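Long-range contacts in putative uncharacterized protein (Burkholderia ambifaria, PDB 3W20), which probably oxidises N-substituted L-amino acids as a metal- and 2-oxoglutarate-dependent dioxygenase, here with zinc in the metal site: residues 138-144 / 254-260; 176-182 / 236-242. All blocks are in the same frame, centred on the assembly; numbering follows the deposited sequence.

Interaction 1: 138-144 / 254-260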
loop_
_atom_site.group_PDB
_atom_site.type_symbol
_atom_site.label_atom_id
_atom_site.label_comp_id
_atom_site.label_asym_id
_atom_site.label_seq_id
_atom_site.Cartn_x
_atom_site.Cartn_y
_atom_site.Cartn_z
ATOM N N ALA A 138 4.979 -13.285 5.555
ATOM C CA ALA A 138 4.808 -14.777 5.526
ATOM C C ALA A 138 3.316 -15.040 5.623
ATOM O O ALA A 138 2.569 -14.149 6.004
ATOM C CB ALA A 138 5.592 -15.499 6.639
ATOM N N THR A 139 2.901 -16.268 5.300
ATOM C CA THR A 139 1.542 -16.674 5.323
ATOM C C THR A 139 1.408 -18.108 5.882
ATOM O O THR A 139 2.291 -18.996 5.726
ATOM C CB THR A 139 0.859 -16.635 3.918
ATOM O OG1 THR A 139 1.597 -17.460 3.071
ATOM C CG2 THR A 139 0.911 -15.306 3.249
ATOM N N ARG A 140 0.315 -18.328 6.629
ATOM C CA ARG A 140 -0.089 -19.687 6.912
ATOM C C ARG A 140 -1.022 -20.157 5.820
ATOM O O ARG A 140 -1.902 -19.387 5.353
ATOM C CB ARG A 140 -0.846 -19.701 8.268
ATOM C CG ARG A 140 0.029 -19.504 9.446
ATOM C CD ARG A 140 -0.734 -19.741 10.786
ATOM N NE ARG A 140 -1.925 -18.922 10.833
ATOM C CZ ARG A 140 -2.778 -18.849 11.877
ATOM N NH1 ARG A 140 -2.569 -19.540 12.981
ATOM N NH2 ARG A 140 -3.843 -18.074 11.799
ATOM N N ARG A 141 -0.891 -21.397 5.378
ATOM C CA ARG A 141 -1.514 -21.824 4.117
ATOM C C ARG A 141 -2.309 -23.056 4.449
ATOM O O ARG A 141 -1.780 -24.030 5.064
ATOM C CB ARG A 141 -0.421 -22.138 3.044
ATOM C CG ARG A 141 0.334 -20.884 2.508
ATOM C CD ARG A 141 1.713 -21.246 1.935
ATOM N NE ARG A 141 2.578 -20.085 1.659
ATOM C CZ ARG A 141 3.830 -20.171 1.236
ATOM N NH1 ARG A 141 4.556 -19.025 0.987
ATOM N NH2 ARG A 141 4.393 -21.388 1.070
ATOM N N VAL A 142 -3.586 -23.034 4.084
ATOM C CA VAL A 142 -4.475 -24.206 4.204
ATOM C C VAL A 142 -4.743 -24.726 2.769
ATOM O O VAL A 142 -5.158 -23.974 1.886
ATOM C CB VAL A 142 -5.800 -23.828 4.937
ATOM C CG1 VAL A 142 -6.740 -25.010 5.025
ATOM C CG2 VAL A 142 -5.501 -23.273 6.344
ATOM N N TYR A 143 -4.468 -25.999 2.526
ATOM C CA TYR A 143 -4.725 -26.607 1.208
ATOM C C TYR A 143 -5.906 -27.574 1.453
ATOM O O TYR A 143 -5.698 -28.584 2.118
ATOM C CB TYR A 143 -3.492 -27.392 0.739
ATOM C CG TYR A 143 -2.304 -26.484 0.440
ATOM C CD1 TYR A 143 -2.100 -25.986 -0.842
ATOM C CD2 TYR A 143 -1.422 -26.080 1.456
ATOM C CE1 TYR A 143 -1.048 -25.129 -1.149
ATOM C CE2 TYR A 143 -0.375 -25.207 1.162
ATOM C CZ TYR A 143 -0.175 -24.752 -0.137
ATOM O OH TYR A 143 0.847 -23.894 -0.460
ATOM N N GLU A 144 -7.124 -27.233 0.988
ATOM C CA GLU A 144 -8.296 -28.167 1.082
ATOM C C GLU A 144 -8.319 -29.052 -0.166
ATOM O O GLU A 144 -7.918 -28.589 -1.250
ATOM C CB GLU A 144 -9.652 -27.455 1.231
ATOM C CG GLU A 144 -9.850 -26.603 2.494
ATOM C CD GLU A 144 -9.888 -27.388 3.816
ATOM O OE1 GLU A 144 -9.706 -28.627 3.825
ATOM O OE2 GLU A 144 -10.087 -26.753 4.882
ATOM N N THR A 254 -6.936 -32.277 4.404
ATOM C CA THR A 254 -6.291 -31.004 4.729
ATOM C C THR A 254 -4.753 -31.100 4.920
ATOM O O THR A 254 -4.236 -31.935 5.699
ATOM C CB THR A 254 -6.993 -30.300 5.918
ATOM O OG1 THR A 254 -8.414 -30.223 5.644
ATOM C CG2 THR A 254 -6.443 -28.871 6.074
ATOM N N ARG A 255 -4.059 -30.176 4.230
ATOM C CA ARG A 255 -2.594 -30.014 4.357
ATOM C C ARG A 255 -2.400 -28.594 4.926
ATOM O O ARG A 255 -3.037 -27.656 4.452
ATOM C CB ARG A 255 -1.931 -30.177 2.978
ATOM C CG ARG A 255 -0.394 -30.122 2.935
ATOM C CD ARG A 255 0.037 -30.234 1.481
ATOM N NE ARG A 255 1.480 -30.024 1.269
ATOM C CZ ARG A 255 2.043 -28.898 0.787
ATOM N NH1 ARG A 255 1.318 -27.841 0.406
ATOM N NH2 ARG A 255 3.372 -28.868 0.623
ATOM N N ARG A 256 -1.583 -28.450 5.970
ATOM C CA ARG A 256 -1.250 -27.096 6.419
ATOM C C ARG A 256 0.255 -26.855 6.345
ATOM O O ARG A 256 1.014 -27.721 6.762
ATOM C CB ARG A 256 -1.747 -26.900 7.856
ATOM C CG ARG A 256 -3.262 -26.747 7.881
ATOM C CD ARG A 256 -3.758 -26.496 9.274
ATOM N NE ARG A 256 -3.424 -27.583 10.168
ATOM C CZ ARG A 256 -3.065 -27.380 11.411
ATOM N NH1 ARG A 256 -3.008 -26.128 11.862
ATOM N NH2 ARG A 256 -2.761 -28.393 12.184
ATOM N N THR A 257 0.642 -25.684 5.817
ATOM C CA THR A 257 2.061 -25.244 5.773
ATOM C C THR A 257 2.123 -23.767 6.174
ATOM O O THR A 257 1.075 -23.068 6.183
ATOM C CB THR A 257 2.707 -25.399 4.357
ATOM O OG1 THR A 257 2.090 -24.467 3.502
ATOM C CG2 THR A 257 2.455 -26.827 3.798
HETATM N N MSE A 258 3.327 -23.278 6.499
HETATM C CA MSE A 258 3.573 -21.891 6.731
HETATM C C MSE A 258 4.698 -21.565 5.793
HETATM O O MSE A 258 5.672 -22.322 5.769
HETATM C CB MSE A 258 4.288 -22.031 8.133
HETATM C CG MSE A 258 4.213 -20.863 8.998
HETATM SE SE MSE A 258 4.665 -21.771 10.720
HETATM C CE MSE A 258 2.995 -22.500 10.990
ATOM N N GLY A 259 4.655 -20.472 5.046
ATOM C CA GLY A 259 5.851 -20.217 4.158
ATOM C C GLY A 259 6.196 -18.745 3.886
ATOM O O GLY A 259 5.445 -17.819 4.164
ATOM N N LEU A 260 7.358 -18.542 3.296
ATOM C CA LEU A 260 7.700 -17.230 2.783
ATOM C C LEU A 260 8.704 -17.446 1.637
ATOM O O LEU A 260 8.965 -18.587 1.250
ATOM C CB LEU A 260 8.322 -16.406 3.893
ATOM C CG LEU A 260 9.437 -16.989 4.743
ATOM C CD1 LEU A 260 10.830 -17.066 4.065
ATOM C CD2 LEU A 260 9.538 -16.151 6.053
#
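Thr-254 donates its hydroxyl to Glu-144, OG1 to OE1 2.7 Å, on the syn side of the carboxylate. Beside this bond strand 255-260 begins and the antiparallel strand 139-143 ends. Arg-255 pairs with Tyr-143 through both backbone N-H groups. Its side chain runs out extended, with CG anti to the backbone N (chi1 -176°). This brings NH1 over one face of the Tyr-143 ring, 3.2 Å from CE2, in a cation-pi contact. Thr-257 exchanges two backbone bonds with Arg-141; the shorter is Arg-141 N to Thr-257 O, 2.7 Å. Thr-257 OG1 meets the edge of the Tyr-143 ring, 3.5 Å from Tyr-143 CE2; this buried hydroxyl has no hydrogen-bond partner in the model. Arg-141, Tyr-143, Arg-255 and Thr-257 lie on one face of the sheet. All four bind 2-oxoglutarate in this protein, although none is bound to this chain here. Gly-259 lies under the Arg-141 guanidinium, with Gly-259 CA 3.6 Å from Arg-141 CZ. Arg-141 NE also bonds to Thr-139 OG1, and Asp-273 binds both residues. Leu-260 rests on Ala-138. Strand 178-185 pairs with the other edge of 255-260, while helix 111-120 packs on Met-258 and Leu-260.

Interaction 2: 176-182 / 236-242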
loop_
_atom_site.group_PDB
_atom_site.type_symbol
_atom_site.label_atom_id
_atom_site.label_comp_id
_atom_site.label_asym_id
_atom_site.label_seq_id
_atom_site.Cartn_x
_atom_site.Cartn_y
_atom_site.Cartn_z
ATOM N N ARG A 176 18.527 -16.778 -7.570
ATOM C CA ARG A 176 18.485 -17.699 -6.481
ATOM C C ARG A 176 17.338 -17.429 -5.502
ATOM O O ARG A 176 17.457 -17.732 -4.305
ATOM C CB ARG A 176 19.835 -17.796 -5.728
ATOM C CG ARG A 176 21.037 -18.056 -6.661
ATOM C CD ARG A 176 20.840 -19.317 -7.544
ATOM N NE ARG A 176 21.576 -19.089 -8.808
ATOM C CZ ARG A 176 21.264 -19.667 -9.964
ATOM N NH1 ARG A 176 21.974 -19.375 -11.028
ATOM N NH2 ARG A 176 20.305 -20.584 -10.085
ATOM N N GLN A 177 16.253 -16.773 -5.958
ATOM C CA GLN A 177 15.120 -16.517 -5.022
ATOM C C GLN A 177 14.732 -17.883 -4.411
ATOM O O GLN A 177 14.598 -18.871 -5.161
ATOM C CB GLN A 177 13.943 -15.965 -5.803
ATOM C CG GLN A 177 12.652 -15.781 -4.921
ATOM C CD GLN A 177 11.546 -15.039 -5.665
ATOM O OE1 GLN A 177 11.806 -14.063 -6.357
ATOM N NE2 GLN A 177 10.290 -15.417 -5.365
ATOM N N LEU A 178 14.497 -17.914 -3.078
ATOM C CA LEU A 178 14.153 -19.208 -2.457
ATOM C C LEU A 178 12.741 -19.178 -1.993
ATOM O O LEU A 178 12.305 -18.129 -1.485
ATOM C CB LEU A 178 15.056 -19.489 -1.257
ATOM C CG LEU A 178 16.527 -19.383 -1.649
ATOM C CD1 LEU A 178 17.327 -19.642 -0.370
ATOM C CD2 LEU A 178 16.920 -20.357 -2.818
ATOM N N GLY A 179 12.047 -20.326 -2.063
ATOM C CA GLY A 179 10.804 -20.499 -1.291
ATOM C C GLY A 179 11.192 -21.318 -0.050
ATOM O O GLY A 179 12.130 -22.151 -0.116
ATOM N N GLY A 180 10.512 -21.085 1.081
ATOM C CA GLY A 180 10.798 -21.860 2.297
ATOM C C GLY A 180 9.425 -22.155 2.888
ATOM O O GLY A 180 8.646 -21.181 3.160
ATOM N N PHE A 181 9.061 -23.445 3.088
ATOM C CA PHE A 181 7.782 -23.662 3.800
ATOM C C PHE A 181 7.931 -24.834 4.748
ATOM O O PHE A 181 8.648 -25.839 4.441
ATOM C CB PHE A 181 6.615 -23.899 2.802
ATOM C CG PHE A 181 6.777 -25.148 1.914
ATOM C CD1 PHE A 181 6.243 -26.382 2.301
ATOM C CD2 PHE A 181 7.472 -25.076 0.675
ATOM C CE1 PHE A 181 6.379 -27.524 1.487
ATOM C CE2 PHE A 181 7.615 -26.205 -0.125
ATOM C CZ PHE A 181 7.078 -27.458 0.246
ATOM N N LEU A 182 7.362 -24.636 5.930
ATOM C CA LEU A 182 7.406 -25.639 7.005
ATOM C C LEU A 182 6.051 -26.370 6.932
ATOM O O LEU A 182 5.009 -25.719 6.885
ATOM C CB LEU A 182 7.514 -24.923 8.342
ATOM C CG LEU A 182 7.337 -25.877 9.562
ATOM C CD1 LEU A 182 8.423 -26.966 9.664
ATOM C CD2 LEU A 182 7.413 -24.968 10.796
ATOM N N GLN A 236 9.015 -30.869 8.791
ATOM C CA GLN A 236 10.098 -30.609 7.778
ATOM C C GLN A 236 9.968 -29.217 7.128
ATOM O O GLN A 236 8.881 -28.794 6.784
ATOM C CB GLN A 236 10.238 -31.733 6.725
ATOM C CG GLN A 236 10.596 -33.106 7.317
ATOM C CD GLN A 236 10.807 -34.156 6.214
ATOM O OE1 GLN A 236 10.036 -34.253 5.268
ATOM N NE2 GLN A 236 11.898 -34.892 6.322
ATOM N N LEU A 237 11.120 -28.561 6.948
ATOM C CA LEU A 237 11.188 -27.268 6.251
ATOM C C LEU A 237 11.770 -27.598 4.879
ATOM O O LEU A 237 12.829 -28.208 4.797
ATOM C CB LEU A 237 12.193 -26.390 6.970
ATOM C CG LEU A 237 12.493 -25.028 6.295
ATOM C CD1 LEU A 237 11.247 -24.114 6.179
ATOM C CD2 LEU A 237 13.593 -24.361 7.146
ATOM N N THR A 238 11.081 -27.155 3.833
ATOM C CA THR A 238 11.566 -27.358 2.492
ATOM C C THR A 238 12.057 -25.988 1.947
ATOM O O THR A 238 11.264 -25.043 1.968
ATOM C CB THR A 238 10.423 -27.858 1.641
ATOM O OG1 THR A 238 10.048 -29.143 2.169
ATOM C CG2 THR A 238 10.893 -28.150 0.204
ATOM N N LEU A 239 13.301 -25.937 1.480
ATOM C CA LEU A 239 13.916 -24.715 0.964
ATOM C C LEU A 239 14.288 -25.035 -0.492
ATOM O O LEU A 239 14.827 -26.146 -0.767
ATOM C CB LEU A 239 15.132 -24.400 1.755
ATOM C CG LEU A 239 14.908 -24.167 3.266
ATOM C CD1 LEU A 239 16.270 -24.169 3.914
ATOM C CD2 LEU A 239 14.291 -22.776 3.314
ATOM N N PHE A 240 13.844 -24.213 -1.447
ATOM C CA PHE A 240 14.122 -24.542 -2.795
ATOM C C PHE A 240 14.258 -23.319 -3.675
ATOM O O PHE A 240 13.817 -22.216 -3.303
ATOM C CB PHE A 240 12.985 -25.412 -3.436
ATOM C CG PHE A 240 11.642 -24.733 -3.468
ATOM C CD1 PHE A 240 11.080 -24.284 -4.678
ATOM C CD2 PHE A 240 10.894 -24.600 -2.285
ATOM C CE1 PHE A 240 9.813 -23.642 -4.674
ATOM C CE2 PHE A 240 9.645 -23.959 -2.280
ATOM C CZ PHE A 240 9.088 -23.509 -3.466
ATOM N N GLN A 241 14.848 -23.546 -4.858
ATOM C CA GLN A 241 14.987 -22.401 -5.796
ATOM C C GLN A 241 13.651 -22.173 -6.481
ATOM O O GLN A 241 13.174 -22.988 -7.349
ATOM C CB GLN A 241 16.145 -22.609 -6.798
ATOM C CG GLN A 241 17.462 -22.670 -6.095
ATOM C CD GLN A 241 18.628 -22.462 -7.090
ATOM O OE1 GLN A 241 18.543 -21.575 -7.950
ATOM N NE2 GLN A 241 19.670 -23.242 -6.992
ATOM N N SER A 242 12.980 -21.036 -6.175
ATOM C CA SER A 242 11.578 -20.948 -6.552
ATOM C C SER A 242 11.355 -20.568 -8.034
ATOM O O SER A 242 10.229 -20.637 -8.531
ATOM C CB SER A 242 10.817 -20.020 -5.600
ATOM O OG SER A 242 11.180 -18.654 -5.833
HETATM O O HOH W 1 8.045 -28.474 4.245
#
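Phe-181 O accepts two hydrogen bonds, from Thr-238 N (2.8 Å) and from a water. The same water donates to Gln-236 O and accepts from Thr-238 OG1, which joins the start of strand 236-241 to the middle of strand 178-185. Strands 178-182 and 236-241 are antiparallel neighbours in the double-stranded beta-helix (DSBH) fold of this dioxygenase. Phe-181 and Thr-238 form a hydrogen-bonded pair, as do Gly-179 and Phe-240.

The Phe-181 ring lies beside Thr-238 and points the same way. Thr-238 CB sits over one ring face, 3.9 Å from its centroid, as a CH-pi contact. CE2 of Phe-240 meets the Phe-181 ring at its edge, 3.7 Å from Phe-181 CE2. Phe-240 CG stands between its backbone N and carbonyl carbon (chi1 61°). This turns the ring back over Gly-179, whose CA makes an off-centre CH-pi contact. Phe-240 also packs edge-to-face on His-246, a zinc ligand, and its side chain is about 4 Å from the metal at the nearest atoms.

On the other face, Leu-239 CD2 packs on Gly-180 CA at 3.8 Å. Leu-178 and Leu-239 reach helix 23-31. Beyond the strand pair, Ser-242 N bonds to Gln-177 O. The Ser-242 hydroxyl is bonded to Asp-157 O, the backbone oxygen of another zinc ligand. At the Arg-176 end, Gln-241 OE1 accepts from two arginines, one of them Arg-199. Arg-176 NH2 donates to a lone pair of Gln-241 OE1 at 2.9 Å, with an N-H...O angle of 170°; OE1 lies in the guanidinium plane of Arg-176, and the amide plane stands 86° to it.

Interactions 1 and 2 join four strands of one sheet in the order 139-143, 255-260, 178-182, 236-241. The middle two are bonded directly, Met-258 O to Leu-182 N and Leu-260 N to Gly-180 O, both 2.9 Å. Interaction 2 is the buried one, near the centre of the chain. Interaction 1 is only partly buried, and its Val-142 and Glu-144 end is exposed. Their chemistry differs accordingly. Interaction 1 brings arginines, a tyrosine and a threonine to the 2-oxoglutarate site. Interaction 2 sets one phenylalanine, Phe-240, beside the zinc and another, Phe-181, by the 2-oxoglutarate site, with polar groups mainly at its ends. Arg-255 NH2 packs against Phe-181 CE1 where the two meet.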